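Local structure of Nup188 (Myceliophthora thermophila, 4KF8) at residues A[7-21]-A[33-47]. The protein is a scaffold nucleoporin that probably helps build the framework of the nuclear pore complex and shares structural and functional properties with nuclear transport receptors. Numbering follows the deposited sequence.
Sequences ISQLLSLVSATINGV and FRTLLKVLFVVLRGT
Ile7 and Val43 open the seam of an antiparallel helical hairpin, the first two helices of this helical C-terminal fragment, whose segment axes come within 10.0 Å at 157°. Ile7 slides past Val43 in the opposite direction; its CG1, anti to the backbone N (chi1 -178°), carries CD1 to 3.8 Å from Val43 CG1. The Ile7 and Thr47 side chains cross at about a right angle, with CG1 of Ile7 near CG2 of Thr47. Val43 is a knob in a hole formed by Ile7, Leu10, Leu11 and Val14: its CG2 meets Leu10 CD2 at 3.9 Å, and its CG1 lies equally far from Leu11 CD1. That same leucine methyl also reaches CD1 of Leu40 and CD2 of Leu44. One turn on, Val14 divides its branches, CG2 against Val39 CG1 at 3.8 Å and CG1 over the backbone at Leu40 CA. Leu11 and Ile18 also touch helix 67-84, and Leu37 and Leu44 touch helix 98-113, so the hairpin packs on the next two helices of the chain. Near the connection, the Ile18 and Phe33 side chains cross at about a right angle, CD1 of Ile18 coming obliquely to CE1 of the ring at 3.5 Å and also touching Leu36 CB and Leu37 CD2. An alanine in place of Phe33 would probably leave Ile18 and Val21 without the ring they both touch, opening a gap at this end of the hairpin, and would take from Trp25 its edge-to-face partner. Val21 splits its methyls between Phe33 and Leu36: CG1 lies 3.7 Å from Phe33 CD1, and CG2 meets Leu36 CD1 at 3.6 Å.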
loop_
_atom_site.group_PDB
_atom_site.type_symbol
_atom_site.label_atom_id
_atom_site.label_comp_id
_atom_site.label_asym_id
_atom_site.label_seq_id
_atom_site.Cartn_x
_atom_site.Cartn_y
_atom_site.Cartn_z
ATOM N N ILE A 7 13.726 16.332 20.450
ATOM C CA ILE A 7 12.986 16.019 19.236
ATOM C C ILE A 7 11.489 16.158 19.507
ATOM O O ILE A 7 10.696 16.385 18.593
ATOM C CB ILE A 7 13.327 14.602 18.728
ATOM C CG1 ILE A 7 12.593 14.292 17.421
ATOM C CG2 ILE A 7 13.007 13.567 19.794
ATOM C CD1 ILE A 7 12.923 15.234 16.293
ATOM N N SER A 8 11.115 16.047 20.778
ATOM C CA SER A 8 9.724 16.186 21.188
ATOM C C SER A 8 9.316 17.654 21.250
ATOM O O SER A 8 8.196 18.014 20.883
ATOM C CB SER A 8 9.500 15.526 22.549
ATOM O OG SER A 8 10.320 16.120 23.541
ATOM N N GLN A 9 10.228 18.498 21.724
ATOM C CA GLN A 9 9.988 19.934 21.772
ATOM C C GLN A 9 9.958 20.509 20.360
ATOM O O GLN A 9 9.307 21.521 20.098
ATOM C CB GLN A 9 11.071 20.632 22.598
ATOM C CG GLN A 9 10.994 20.365 24.091
ATOM C CD GLN A 9 12.182 20.935 24.840
ATOM O OE1 GLN A 9 13.268 21.084 24.281
ATOM N NE2 GLN A 9 11.981 21.258 26.112
ATOM N N LEU A 10 10.675 19.858 19.452
ATOM C CA LEU A 10 10.666 20.255 18.055
ATOM C C LEU A 10 9.323 19.885 17.449
ATOM O O LEU A 10 8.768 20.619 16.634
ATOM C CB LEU A 10 11.801 19.567 17.298
ATOM C CG LEU A 10 11.929 19.868 15.804
ATOM C CD1 LEU A 10 12.093 21.364 15.556
ATOM C CD2 LEU A 10 13.098 19.094 15.226
ATOM N N LEU A 11 8.802 18.738 17.868
ATOM C CA LEU A 11 7.515 18.249 17.391
ATOM C C LEU A 11 6.380 19.136 17.890
ATOM O O LEU A 11 5.436 19.417 17.155
ATOM C CB LEU A 11 7.302 16.804 17.847
ATOM C CG LEU A 11 6.067 16.059 17.340
ATOM C CD1 LEU A 11 6.033 16.024 15.820
ATOM C CD2 LEU A 11 6.055 14.657 17.906
ATOM N N SER A 12 6.483 19.572 19.142
ATOM C CA SER A 12 5.497 20.477 19.728
ATOM C C SER A 12 5.453 21.794 18.972
ATOM O O SER A 12 4.379 22.300 18.648
ATOM C CB SER A 12 5.824 20.761 21.195
ATOM O OG SER A 12 5.771 19.583 21.975
ATOM N N LEU A 13 6.630 22.344 18.696
ATOM C CA LEU A 13 6.746 23.650 18.060
ATOM C C LEU A 13 6.249 23.624 16.619
ATOM O O LEU A 13 5.597 24.564 16.163
ATOM C CB LEU A 13 8.195 24.133 18.114
ATOM C CG LEU A 13 8.508 25.505 17.519
ATOM C CD1 LEU A 13 7.818 26.606 18.300
ATOM C CD2 LEU A 13 10.007 25.722 17.495
ATOM N N VAL A 14 6.558 22.545 15.908
ATOM C CA VAL A 14 6.126 22.389 14.524
ATOM C C VAL A 14 4.617 22.185 14.456
ATOM O O VAL A 14 3.943 22.750 13.594
ATOM C CB VAL A 14 6.853 21.221 13.828
ATOM C CG1 VAL A 14 6.169 20.860 12.519
ATOM C CG2 VAL A 14 8.310 21.578 13.590
ATOM N N SER A 15 4.094 21.388 15.383
ATOM C CA SER A 15 2.659 21.138 15.458
ATOM C C SER A 15 1.897 22.378 15.917
ATOM O O SER A 15 0.832 22.683 15.396
ATOM C CB SER A 15 2.362 19.954 16.380
ATOM O OG SER A 15 2.928 20.155 17.662
ATOM N N ALA A 16 2.444 23.095 16.892
ATOM C CA ALA A 16 1.835 24.345 17.332
ATOM C C ALA A 16 1.803 25.351 16.184
ATOM O O ALA A 16 0.912 26.196 16.107
ATOM C CB ALA A 16 2.588 24.917 18.519
ATOM N N THR A 17 2.779 25.244 15.290
ATOM C CA THR A 17 2.901 26.153 14.157
ATOM C C THR A 17 1.917 25.812 13.038
ATOM O O THR A 17 1.420 26.702 12.347
ATOM C CB THR A 17 4.336 26.143 13.607
ATOM O OG1 THR A 17 5.258 26.348 14.685
ATOM C CG2 THR A 17 4.531 27.234 12.562
ATOM N N ILE A 18 1.631 24.524 12.862
ATOM C CA ILE A 18 0.700 24.096 11.819
ATOM C C ILE A 18 -0.733 24.556 12.110
ATOM O O ILE A 18 -1.475 24.923 11.197
ATOM C CB ILE A 18 0.752 22.556 11.573
ATOM C CG1 ILE A 18 0.207 22.207 10.187
ATOM C CG2 ILE A 18 0.012 21.781 12.651
ATOM C CD1 ILE A 18 1.212 22.396 9.079
ATOM N N ASN A 19 -1.110 24.556 13.385
ATOM C CA ASN A 19 -2.450 24.967 13.777
ATOM C C ASN A 19 -2.628 26.472 13.652
ATOM O O ASN A 19 -3.746 26.963 13.506
ATOM C CB ASN A 19 -2.763 24.514 15.204
ATOM C CG ASN A 19 -3.619 23.264 15.244
ATOM O OD1 ASN A 19 -4.847 23.341 15.230
ATOM N ND2 ASN A 19 -2.972 22.101 15.289
ATOM N N GLY A 20 -1.515 27.195 13.706
ATOM C CA GLY A 20 -1.543 28.641 13.620
ATOM C C GLY A 20 -1.913 29.151 12.241
ATOM O O GLY A 20 -2.398 30.272 12.103
ATOM N N VAL A 21 -1.679 28.330 11.220
ATOM C CA VAL A 21 -1.985 28.715 9.846
ATOM C C VAL A 21 -3.487 28.898 9.658
ATOM O O VAL A 21 -4.256 27.946 9.760
ATOM C CB VAL A 21 -1.427 27.704 8.822
ATOM C CG1 VAL A 21 -2.005 27.965 7.440
ATOM C CG2 VAL A 21 0.091 27.776 8.789
ATOM N N PHE A 33 2.101 25.995 3.555
ATOM C CA PHE A 33 1.532 24.864 4.277
ATOM C C PHE A 33 2.177 23.566 3.795
ATOM O O PHE A 33 2.485 22.691 4.596
ATOM C CB PHE A 33 0.010 24.817 4.102
ATOM C CG PHE A 33 -0.705 24.040 5.176
ATOM C CD1 PHE A 33 -0.819 24.550 6.457
ATOM C CD2 PHE A 33 -1.280 22.807 4.899
ATOM C CE1 PHE A 33 -1.480 23.841 7.447
ATOM C CE2 PHE A 33 -1.943 22.095 5.887
ATOM C CZ PHE A 33 -2.042 22.613 7.160
ATOM N N ARG A 34 2.402 23.473 2.485
ATOM C CA ARG A 34 3.032 22.303 1.869
ATOM C C ARG A 34 4.409 21.954 2.433
ATOM O O ARG A 34 4.766 20.783 2.507
ATOM C CB ARG A 34 3.149 22.486 0.353
ATOM C CG ARG A 34 1.862 22.276 -0.420
ATOM C CD ARG A 34 2.056 22.613 -1.888
ATOM N NE ARG A 34 0.826 22.444 -2.655
ATOM C CZ ARG A 34 0.641 22.917 -3.883
ATOM N NH1 ARG A 34 1.604 23.597 -4.490
ATOM N NH2 ARG A 34 -0.511 22.715 -4.506
ATOM N N THR A 35 5.188 22.960 2.814
ATOM C CA THR A 35 6.530 22.706 3.337
ATOM C C THR A 35 6.527 22.537 4.854
ATOM O O THR A 35 7.425 21.909 5.416
ATOM C CB THR A 35 7.547 23.791 2.919
ATOM O OG1 THR A 35 7.069 25.077 3.326
ATOM C CG2 THR A 35 7.742 23.784 1.411
ATOM N N LEU A 36 5.520 23.098 5.512
ATOM C CA LEU A 36 5.302 22.838 6.931
ATOM C C LEU A 36 5.032 21.357 7.145
ATOM O O LEU A 36 5.562 20.738 8.069
ATOM C CB LEU A 36 4.116 23.647 7.452
ATOM C CG LEU A 36 4.324 25.138 7.712
ATOM C CD1 LEU A 36 3.059 25.733 8.297
ATOM C CD2 LEU A 36 5.497 25.342 8.648
ATOM N N LEU A 37 4.195 20.798 6.276
ATOM C CA LEU A 37 3.855 19.382 6.313
ATOM C C LEU A 37 5.087 18.532 6.062
ATOM O O LEU A 37 5.249 17.463 6.647
ATOM C CB LEU A 37 2.794 19.073 5.262
ATOM C CG LEU A 37 1.479 19.833 5.418
ATOM C CD1 LEU A 37 0.473 19.389 4.378
ATOM C CD2 LEU A 37 0.927 19.651 6.816
ATOM N N LYS A 38 5.954 19.021 5.181
ATOM C CA LYS A 38 7.203 18.343 4.859
ATOM C C LYS A 38 8.186 18.422 6.016
ATOM O O LYS A 38 9.004 17.530 6.204
ATOM C CB LYS A 38 7.810 18.936 3.590
ATOM C CG LYS A 38 7.060 18.543 2.338
ATOM C CD LYS A 38 7.413 19.409 1.152
ATOM C CE LYS A 38 6.621 18.968 -0.063
ATOM N NZ LYS A 38 6.765 19.894 -1.210
ATOM N N VAL A 39 8.098 19.494 6.791
ATOM C CA VAL A 39 8.920 19.637 7.983
ATOM C C VAL A 39 8.404 18.690 9.052
ATOM O O VAL A 39 9.182 18.067 9.769
ATOM C CB VAL A 39 8.938 21.101 8.492
ATOM C CG1 VAL A 39 9.414 21.177 9.933
ATOM C CG2 VAL A 39 9.817 21.956 7.595
ATOM N N LEU A 40 7.083 18.573 9.134
ATOM C CA LEU A 40 6.434 17.633 10.044
ATOM C C LEU A 40 6.861 16.199 9.740
ATOM O O LEU A 40 7.224 15.448 10.642
ATOM C CB LEU A 40 4.913 17.768 9.944
ATOM C CG LEU A 40 4.035 16.857 10.804
ATOM C CD1 LEU A 40 4.296 17.061 12.287
ATOM C CD2 LEU A 40 2.578 17.095 10.476
ATOM N N PHE A 41 6.834 15.835 8.463
ATOM C CA PHE A 41 7.240 14.502 8.029
ATOM C C PHE A 41 8.682 14.162 8.402
ATOM O O PHE A 41 8.975 13.035 8.798
ATOM C CB PHE A 41 7.046 14.342 6.519
ATOM C CG PHE A 41 7.444 12.988 6.000
ATOM C CD1 PHE A 41 6.546 11.941 6.006
ATOM C CD2 PHE A 41 8.722 12.758 5.509
ATOM C CE1 PHE A 41 6.912 10.693 5.532
ATOM C CE2 PHE A 41 9.091 11.513 5.037
ATOM C CZ PHE A 41 8.188 10.483 5.047
ATOM N N VAL A 42 9.581 15.129 8.259
ATOM C CA VAL A 42 10.979 14.928 8.622
ATOM C C VAL A 42 11.129 14.685 10.122
ATOM O O VAL A 42 11.787 13.731 10.537
ATOM C CB VAL A 42 11.863 16.115 8.172
ATOM C CG1 VAL A 42 13.217 16.064 8.848
ATOM C CG2 VAL A 42 12.015 16.120 6.659
ATOM N N VAL A 43 10.506 15.542 10.924
ATOM C CA VAL A 43 10.526 15.408 12.379
ATOM C C VAL A 43 9.955 14.066 12.832
ATOM O O VAL A 43 10.549 13.382 13.664
ATOM C CB VAL A 43 9.730 16.538 13.065
ATOM C CG1 VAL A 43 9.723 16.342 14.574
ATOM C CG2 VAL A 43 10.311 17.896 12.706
ATOM N N LEU A 44 8.804 13.698 12.276
ATOM C CA LEU A 44 8.142 12.439 12.610
ATOM C C LEU A 44 9.006 11.220 12.300
ATOM O O LEU A 44 9.081 10.287 13.097
ATOM C CB LEU A 44 6.802 12.332 11.884
ATOM C CG LEU A 44 5.638 13.130 12.470
ATOM C CD1 LEU A 44 4.493 13.206 11.483
ATOM C CD2 LEU A 44 5.184 12.508 13.775
ATOM N N ARG A 45 9.651 11.228 11.138
ATOM C CA ARG A 45 10.602 10.181 10.798
ATOM C C ARG A 45 11.803 10.266 11.729
ATOM O O ARG A 45 12.441 9.261 12.027
ATOM C CB ARG A 45 11.050 10.309 9.344
ATOM C CG ARG A 45 10.009 9.885 8.329
ATOM C CD ARG A 45 9.727 8.397 8.443
ATOM N NE ARG A 45 8.653 7.960 7.555
ATOM C CZ ARG A 45 7.985 6.823 7.705
ATOM N NH1 ARG A 45 8.277 6.013 8.712
ATOM N NH2 ARG A 45 7.021 6.496 6.854
ATOM N N GLY A 46 12.100 11.474 12.192
ATOM C CA GLY A 46 13.216 11.688 13.092
ATOM C C GLY A 46 12.922 11.213 14.500
ATOM O O GLY A 46 13.822 11.130 15.335
ATOM N N THR A 47 11.656 10.901 14.767
ATOM C CA THR A 47 11.253 10.408 16.080
ATOM C C THR A 47 11.534 8.923 16.234
ATOM O O THR A 47 10.618 8.126 16.421
ATOM C CB THR A 47 9.758 10.642 16.357
ATOM O OG1 THR A 47 8.980 10.011 15.334
ATOM C CG2 THR A 47 9.441 12.130 16.390
#